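Local coordinates for protein polyhedrin (PDB 5A99) that probably forms the crystalline matrix of cypovirus polyhedra, the micrometre-sized occlusion bodies in which virus particles are embedded, at residues S31-D43 and K103-G117. Residues are numbered along the deposited sequence; the frame is centred on the assembly and turned at random.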
loop_
_atom_site.group_PDB
_atom_site.type_symbol
_atom_site.label_atom_id
_atom_site.label_comp_id
_atom_site.label_asym_id
_atom_site.label_seq_id
_atom_site.Cartn_x
_atom_site.Cartn_y
_atom_site.Cartn_z
ATOM N N SER A 31 -14.889 12.448 -11.338
ATOM C CA SER A 31 -15.585 11.172 -11.324
ATOM C C SER A 31 -14.530 10.088 -11.139
ATOM O O SER A 31 -13.352 10.385 -10.967
ATOM C CB SER A 31 -16.374 10.953 -12.621
ATOM O OG SER A 31 -15.528 10.700 -13.723
ATOM N N TYR A 32 -14.951 8.835 -11.191
ATOM C CA TYR A 32 -14.030 7.735 -10.970
ATOM C C TYR A 32 -13.707 6.913 -12.216
ATOM O O TYR A 32 -14.509 6.798 -13.148
ATOM C CB TYR A 32 -14.586 6.809 -9.893
ATOM C CG TYR A 32 -14.296 7.317 -8.506
ATOM C CD1 TYR A 32 -15.124 8.253 -7.913
ATOM C CD2 TYR A 32 -13.185 6.883 -7.805
ATOM C CE1 TYR A 32 -14.864 8.735 -6.652
ATOM C CE2 TYR A 32 -12.911 7.355 -6.549
ATOM C CZ TYR A 32 -13.759 8.288 -5.974
ATOM O OH TYR A 32 -13.523 8.771 -4.719
ATOM N N ILE A 33 -12.513 6.338 -12.215
ATOM C CA ILE A 33 -12.231 5.232 -13.108
ATOM C C ILE A 33 -12.168 4.001 -12.222
ATOM O O ILE A 33 -11.810 4.078 -11.032
ATOM C CB ILE A 33 -10.938 5.408 -13.945
ATOM C CG1 ILE A 33 -9.741 5.701 -13.054
ATOM C CG2 ILE A 33 -11.118 6.509 -14.968
ATOM C CD1 ILE A 33 -8.424 5.790 -13.821
ATOM N N TYR A 34 -12.557 2.875 -12.802
ATOM C CA TYR A 34 -12.690 1.635 -12.055
ATOM C C TYR A 34 -11.920 0.525 -12.744
ATOM O O TYR A 34 -11.863 0.447 -13.978
ATOM C CB TYR A 34 -14.168 1.233 -11.903
ATOM C CG TYR A 34 -14.992 2.246 -11.164
ATOM C CD1 TYR A 34 -14.981 2.299 -9.777
ATOM C CD2 TYR A 34 -15.779 3.161 -11.850
ATOM C CE1 TYR A 34 -15.723 3.232 -9.099
ATOM C CE2 TYR A 34 -16.526 4.093 -11.179
ATOM C CZ TYR A 34 -16.505 4.117 -9.803
ATOM O OH TYR A 34 -17.252 5.051 -9.135
ATOM N N ALA A 35 -11.323 -0.322 -11.915
ATOM C CA ALA A 35 -10.620 -1.507 -12.362
ATOM C C ALA A 35 -11.038 -2.682 -11.474
ATOM O O ALA A 35 -10.793 -2.678 -10.265
ATOM C CB ALA A 35 -9.120 -1.285 -12.299
ATOM N N HIS A 36 -11.677 -3.673 -12.085
ATOM C CA HIS A 36 -12.118 -4.866 -11.372
ATOM C C HIS A 36 -11.273 -6.057 -11.761
ATOM O O HIS A 36 -11.097 -6.343 -12.943
ATOM C CB HIS A 36 -13.568 -5.193 -11.700
ATOM C CG HIS A 36 -14.568 -4.398 -10.921
ATOM N ND1 HIS A 36 -15.116 -3.231 -11.399
ATOM C CD2 HIS A 36 -15.137 -4.615 -9.711
ATOM C CE1 HIS A 36 -15.973 -2.753 -10.513
ATOM N NE2 HIS A 36 -15.996 -3.569 -9.474
ATOM N N LEU A 37 -10.765 -6.760 -10.760
ATOM C CA LEU A 37 -10.147 -8.041 -10.999
ATOM C C LEU A 37 -11.097 -9.083 -10.425
ATOM O O LEU A 37 -11.319 -9.141 -9.211
ATOM C CB LEU A 37 -8.763 -8.106 -10.353
ATOM C CG LEU A 37 -8.022 -9.438 -10.495
ATOM C CD1 LEU A 37 -7.953 -9.894 -11.943
ATOM C CD2 LEU A 37 -6.613 -9.322 -9.889
ATOM N N VAL A 38 -11.695 -9.864 -11.313
ATOM C CA VAL A 38 -12.685 -10.851 -10.916
ATOM C C VAL A 38 -12.055 -12.223 -11.029
ATOM O O VAL A 38 -11.581 -12.612 -12.093
ATOM C CB VAL A 38 -13.923 -10.800 -11.811
ATOM C CG1 VAL A 38 -15.002 -11.809 -11.322
ATOM C CG2 VAL A 38 -14.461 -9.396 -11.865
ATOM N N LEU A 39 -12.054 -12.951 -9.927
ATOM C CA LEU A 39 -11.432 -14.271 -9.899
ATOM C C LEU A 39 -12.484 -15.354 -9.743
ATOM O O LEU A 39 -13.256 -15.354 -8.783
ATOM C CB LEU A 39 -10.419 -14.338 -8.757
ATOM C CG LEU A 39 -9.382 -13.216 -8.846
ATOM C CD1 LEU A 39 -8.563 -13.085 -7.582
ATOM C CD2 LEU A 39 -8.482 -13.462 -10.046
ATOM N N TYR A 40 -12.520 -16.266 -10.704
ATOM C CA TYR A 40 -13.462 -17.365 -10.668
ATOM C C TYR A 40 -12.788 -18.561 -10.039
ATOM O O TYR A 40 -11.807 -19.093 -10.557
ATOM C CB TYR A 40 -13.967 -17.666 -12.074
ATOM C CG TYR A 40 -14.530 -16.431 -12.736
ATOM C CD1 TYR A 40 -15.853 -16.043 -12.530
ATOM C CD2 TYR A 40 -13.727 -15.629 -13.533
ATOM C CE1 TYR A 40 -16.360 -14.901 -13.125
ATOM C CE2 TYR A 40 -14.224 -14.493 -14.130
ATOM C CZ TYR A 40 -15.537 -14.131 -13.921
ATOM O OH TYR A 40 -16.028 -12.996 -14.512
ATOM N N MET A 41 -13.324 -18.969 -8.900
ATOM C CA MET A 41 -12.662 -19.951 -8.065
ATOM C C MET A 41 -13.128 -21.368 -8.423
ATOM O O MET A 41 -14.026 -21.569 -9.253
ATOM C CB MET A 41 -12.909 -19.624 -6.582
ATOM C CG MET A 41 -12.633 -18.155 -6.184
ATOM S SD MET A 41 -11.057 -17.413 -6.697
ATOM C CE MET A 41 -9.931 -18.354 -5.676
ATOM N N LYS A 42 -12.501 -22.350 -7.800
ATOM C CA LYS A 42 -12.702 -23.748 -8.160
ATOM C C LYS A 42 -14.076 -24.272 -7.713
ATOM O O LYS A 42 -14.547 -25.304 -8.199
ATOM C CB LYS A 42 -11.551 -24.585 -7.595
ATOM C CG LYS A 42 -10.222 -24.240 -8.252
ATOM C CD LYS A 42 -9.037 -25.058 -7.748
ATOM C CE LYS A 42 -7.839 -24.879 -8.689
ATOM N NZ LYS A 42 -6.637 -25.643 -8.307
ATOM N N ASP A 43 -14.741 -23.539 -6.823
ATOM C CA ASP A 43 -16.099 -23.909 -6.414
ATOM C C ASP A 43 -17.157 -23.094 -7.160
ATOM O O ASP A 43 -18.352 -23.119 -6.820
ATOM C CB ASP A 43 -16.262 -23.765 -4.895
ATOM C CG ASP A 43 -16.027 -22.343 -4.397
ATOM O OD1 ASP A 43 -15.671 -21.446 -5.201
ATOM O OD2 ASP A 43 -16.176 -22.128 -3.173
ATOM N N LYS A 103 -1.624 -28.181 -7.263
ATOM C CA LYS A 103 -2.426 -26.979 -7.306
ATOM C C LYS A 103 -3.227 -26.896 -6.026
ATOM O O LYS A 103 -3.522 -27.918 -5.397
ATOM C CB LYS A 103 -3.372 -27.002 -8.506
ATOM C CG LYS A 103 -2.671 -27.150 -9.858
ATOM C CD LYS A 103 -3.587 -26.772 -11.012
ATOM C CE LYS A 103 -3.090 -27.318 -12.346
ATOM N NZ LYS A 103 -1.600 -27.372 -12.452
ATOM N N GLY A 104 -3.578 -25.679 -5.635
ATOM C CA GLY A 104 -4.331 -25.473 -4.418
ATOM C C GLY A 104 -5.807 -25.341 -4.702
ATOM O O GLY A 104 -6.206 -24.756 -5.715
ATOM N N MET A 105 -6.619 -25.900 -3.810
ATOM C CA MET A 105 -8.059 -25.699 -3.857
ATOM C C MET A 105 -8.375 -24.215 -3.731
ATOM O O MET A 105 -9.430 -23.759 -4.167
ATOM C CB MET A 105 -8.729 -26.461 -2.721
ATOM C CG MET A 105 -8.652 -27.956 -2.856
ATOM S SD MET A 105 -9.084 -28.509 -4.524
ATOM C CE MET A 105 -9.208 -30.276 -4.243
ATOM N N ASN A 106 -7.442 -23.464 -3.149
ATOM C CA ASN A 106 -7.649 -22.042 -2.886
ATOM C C ASN A 106 -7.363 -21.164 -4.096
ATOM O O ASN A 106 -7.621 -19.967 -4.061
ATOM C CB ASN A 106 -6.786 -21.579 -1.691
ATOM C CG ASN A 106 -5.293 -21.886 -1.880
ATOM O OD1 ASN A 106 -4.922 -22.777 -2.648
ATOM N ND2 ASN A 106 -4.438 -21.156 -1.161
ATOM N N GLU A 107 -6.827 -21.757 -5.156
ATOM C CA GLU A 107 -6.385 -20.991 -6.322
ATOM C C GLU A 107 -7.492 -20.782 -7.353
ATOM O O GLU A 107 -8.328 -21.654 -7.557
ATOM C CB GLU A 107 -5.212 -21.700 -6.998
ATOM C CG GLU A 107 -3.950 -21.812 -6.143
ATOM C CD GLU A 107 -2.797 -22.393 -6.931
ATOM O OE1 GLU A 107 -2.817 -23.609 -7.197
ATOM O OE2 GLU A 107 -1.883 -21.634 -7.310
ATOM N N PRO A 108 -7.472 -19.624 -8.028
ATOM C CA PRO A 108 -8.481 -19.255 -9.023
ATOM C C PRO A 108 -8.313 -20.061 -10.307
ATOM O O PRO A 108 -7.200 -20.445 -10.675
ATOM C CB PRO A 108 -8.197 -17.767 -9.272
ATOM C CG PRO A 108 -6.728 -17.626 -9.013
ATOM C CD PRO A 108 -6.416 -18.603 -7.905
ATOM N N VAL A 109 -9.427 -20.325 -10.974
ATOM C CA VAL A 109 -9.414 -21.035 -12.238
ATOM C C VAL A 109 -9.147 -20.082 -13.394
ATOM O O VAL A 109 -8.450 -20.412 -14.355
ATOM C CB VAL A 109 -10.773 -21.721 -12.467
ATOM C CG1 VAL A 109 -10.771 -22.485 -13.782
ATOM C CG2 VAL A 109 -11.086 -22.639 -11.314
ATOM N N SER A 110 -9.708 -18.885 -13.297
ATOM C CA SER A 110 -9.639 -17.944 -14.394
ATOM C C SER A 110 -9.992 -16.573 -13.858
ATOM O O SER A 110 -10.321 -16.418 -12.669
ATOM C CB SER A 110 -10.602 -18.342 -15.515
ATOM O OG SER A 110 -11.946 -18.165 -15.090
ATOM N N PHE A 111 -9.917 -15.581 -14.731
ATOM C CA PHE A 111 -10.141 -14.202 -14.326
ATOM C C PHE A 111 -10.906 -13.411 -15.391
ATOM O O PHE A 111 -10.942 -13.784 -16.573
ATOM C CB PHE A 111 -8.786 -13.517 -14.078
ATOM C CG PHE A 111 -8.030 -13.215 -15.344
ATOM C CD1 PHE A 111 -8.286 -12.053 -16.056
ATOM C CD2 PHE A 111 -7.087 -14.105 -15.844
ATOM C CE1 PHE A 111 -7.613 -11.781 -17.237
ATOM C CE2 PHE A 111 -6.401 -13.826 -17.031
ATOM C CZ PHE A 111 -6.668 -12.659 -17.715
ATOM N N GLN A 112 -11.519 -12.313 -14.960
ATOM C CA GLN A 112 -11.986 -11.278 -15.874
ATOM C C GLN A 112 -11.514 -9.925 -15.338
ATOM O O GLN A 112 -11.722 -9.595 -14.161
ATOM C CB GLN A 112 -13.514 -11.307 -16.048
ATOM C CG GLN A 112 -14.055 -10.083 -16.798
ATOM C CD GLN A 112 -15.516 -10.204 -17.240
ATOM O OE1 GLN A 112 -15.990 -9.418 -18.064
ATOM N NE2 GLN A 112 -16.238 -11.154 -16.669
ATOM N N PHE A 113 -10.843 -9.163 -16.193
ATOM C CA PHE A 113 -10.352 -7.841 -15.820
ATOM C C PHE A 113 -11.180 -6.807 -16.571
ATOM O O PHE A 113 -11.306 -6.880 -17.795
ATOM C CB PHE A 113 -8.861 -7.733 -16.157
ATOM C CG PHE A 113 -8.251 -6.397 -15.843
ATOM C CD1 PHE A 113 -8.173 -5.942 -14.533
ATOM C CD2 PHE A 113 -7.737 -5.599 -16.853
ATOM C CE1 PHE A 113 -7.589 -4.715 -14.238
ATOM C CE2 PHE A 113 -7.153 -4.371 -16.563
ATOM C CZ PHE A 113 -7.088 -3.932 -15.250
ATOM N N ILE A 114 -11.775 -5.876 -15.825
ATOM C CA ILE A 114 -12.648 -4.858 -16.395
ATOM C C ILE A 114 -12.259 -3.464 -15.939
ATOM O O ILE A 114 -12.140 -3.190 -14.740
ATOM C CB ILE A 114 -14.139 -5.086 -16.024
ATOM C CG1 ILE A 114 -14.563 -6.515 -16.367
ATOM C CG2 ILE A 114 -15.039 -4.088 -16.760
ATOM C CD1 ILE A 114 -15.756 -6.981 -15.591
ATOM N N VAL A 115 -12.056 -2.586 -16.916
ATOM C CA VAL A 115 -11.817 -1.178 -16.659
ATOM C C VAL A 115 -13.033 -0.411 -17.162
ATOM O O VAL A 115 -13.598 -0.734 -18.200
ATOM C CB VAL A 115 -10.535 -0.673 -17.347
ATOM C CG1 VAL A 115 -9.316 -1.375 -16.754
ATOM C CG2 VAL A 115 -10.608 -0.881 -18.853
ATOM N N GLN A 116 -13.457 0.568 -16.380
ATOM C CA GLN A 116 -14.655 1.337 -16.678
ATOM C C GLN A 116 -14.456 2.799 -16.321
ATOM O O GLN A 116 -13.795 3.121 -15.337
ATOM C CB GLN A 116 -15.849 0.783 -15.898
ATOM C CG GLN A 116 -17.137 1.561 -16.124
ATOM C CD GLN A 116 -18.324 0.993 -15.328
ATOM O OE1 GLN A 116 -18.506 -0.220 -15.245
ATOM N NE2 GLN A 116 -19.136 1.875 -14.761
ATOM N N GLY A 117 -15.053 3.671 -17.122
ATOM C CA GLY A 117 -14.892 5.102 -16.984
ATOM C C GLY A 117 -14.278 5.658 -18.249
ATOM O O GLY A 117 -14.160 4.938 -19.247
HETATM O O HOH W 1 -14.542 -2.002 -13.604
HETATM O O HOH W 2 -10.405 -21.978 -5.773
HETATM O O HOH W 3 -4.480 -24.024 -9.712
#
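Tyr40 reaches along strand 110-116, its ring edge to the backbone, to meet Gln112. Its CB lies near Ser110 OG, and CD2 comes to 3.5 Å from that same OG. Further out, CE2 runs beside the backbone, with Gln112 N near the ring plane. At the tip, Tyr40 OH accepts a 2.8 Å hydrogen bond from Gln112 NE2 and lies nearly in the amide plane. Gln112 has CG anti to the backbone N (chi1 170°) and the rest of its chain extended, which carries the amide out to the hydroxyl. Tyr40 OH also bonds to Tyr240 OH, Gln112 NE2 to Arg241 O and Gln112 OE1 to Ser169 OG.

Along the strands, backbone hydrogen bonds link Tyr34, His36 and Val38 to Gln116, Ile114 and Gln112; others to strand 46-53, such as Leu37 with Ile49, make 33-40 an inner strand of the antiparallel sheet. Water bridges His36 ND1, whose NE2 bonds to Tyr232, and Ile114 O. On the opposite face, Leu39 CD2 packs on Phe111 CB at 4.0 Å.

The regular pairing ends in a classic beta bulge, where Val109 and Ser110 both face Tyr40; Val109 N gives Tyr40 O a 2.7 Å bond, while that from Ser110 N is weak. Beyond it, the extended Lys42 chain passes Glu107 O with CG at 3.3 Å, and its NZ gives a 2.8 Å hydrogen bond to Gly104 O from above the carbonyl plane, not on a lone pair. Glu107 N approaches from the opposite face, closing the type I turn. These two grips imply a turn tied to the segment following strand 33-40. The Glu107 carboxylate, held by Gly104 N, His182 and Trp63, joins Lys42 NZ through water, not a salt bridge, yet probably favours its positive charge.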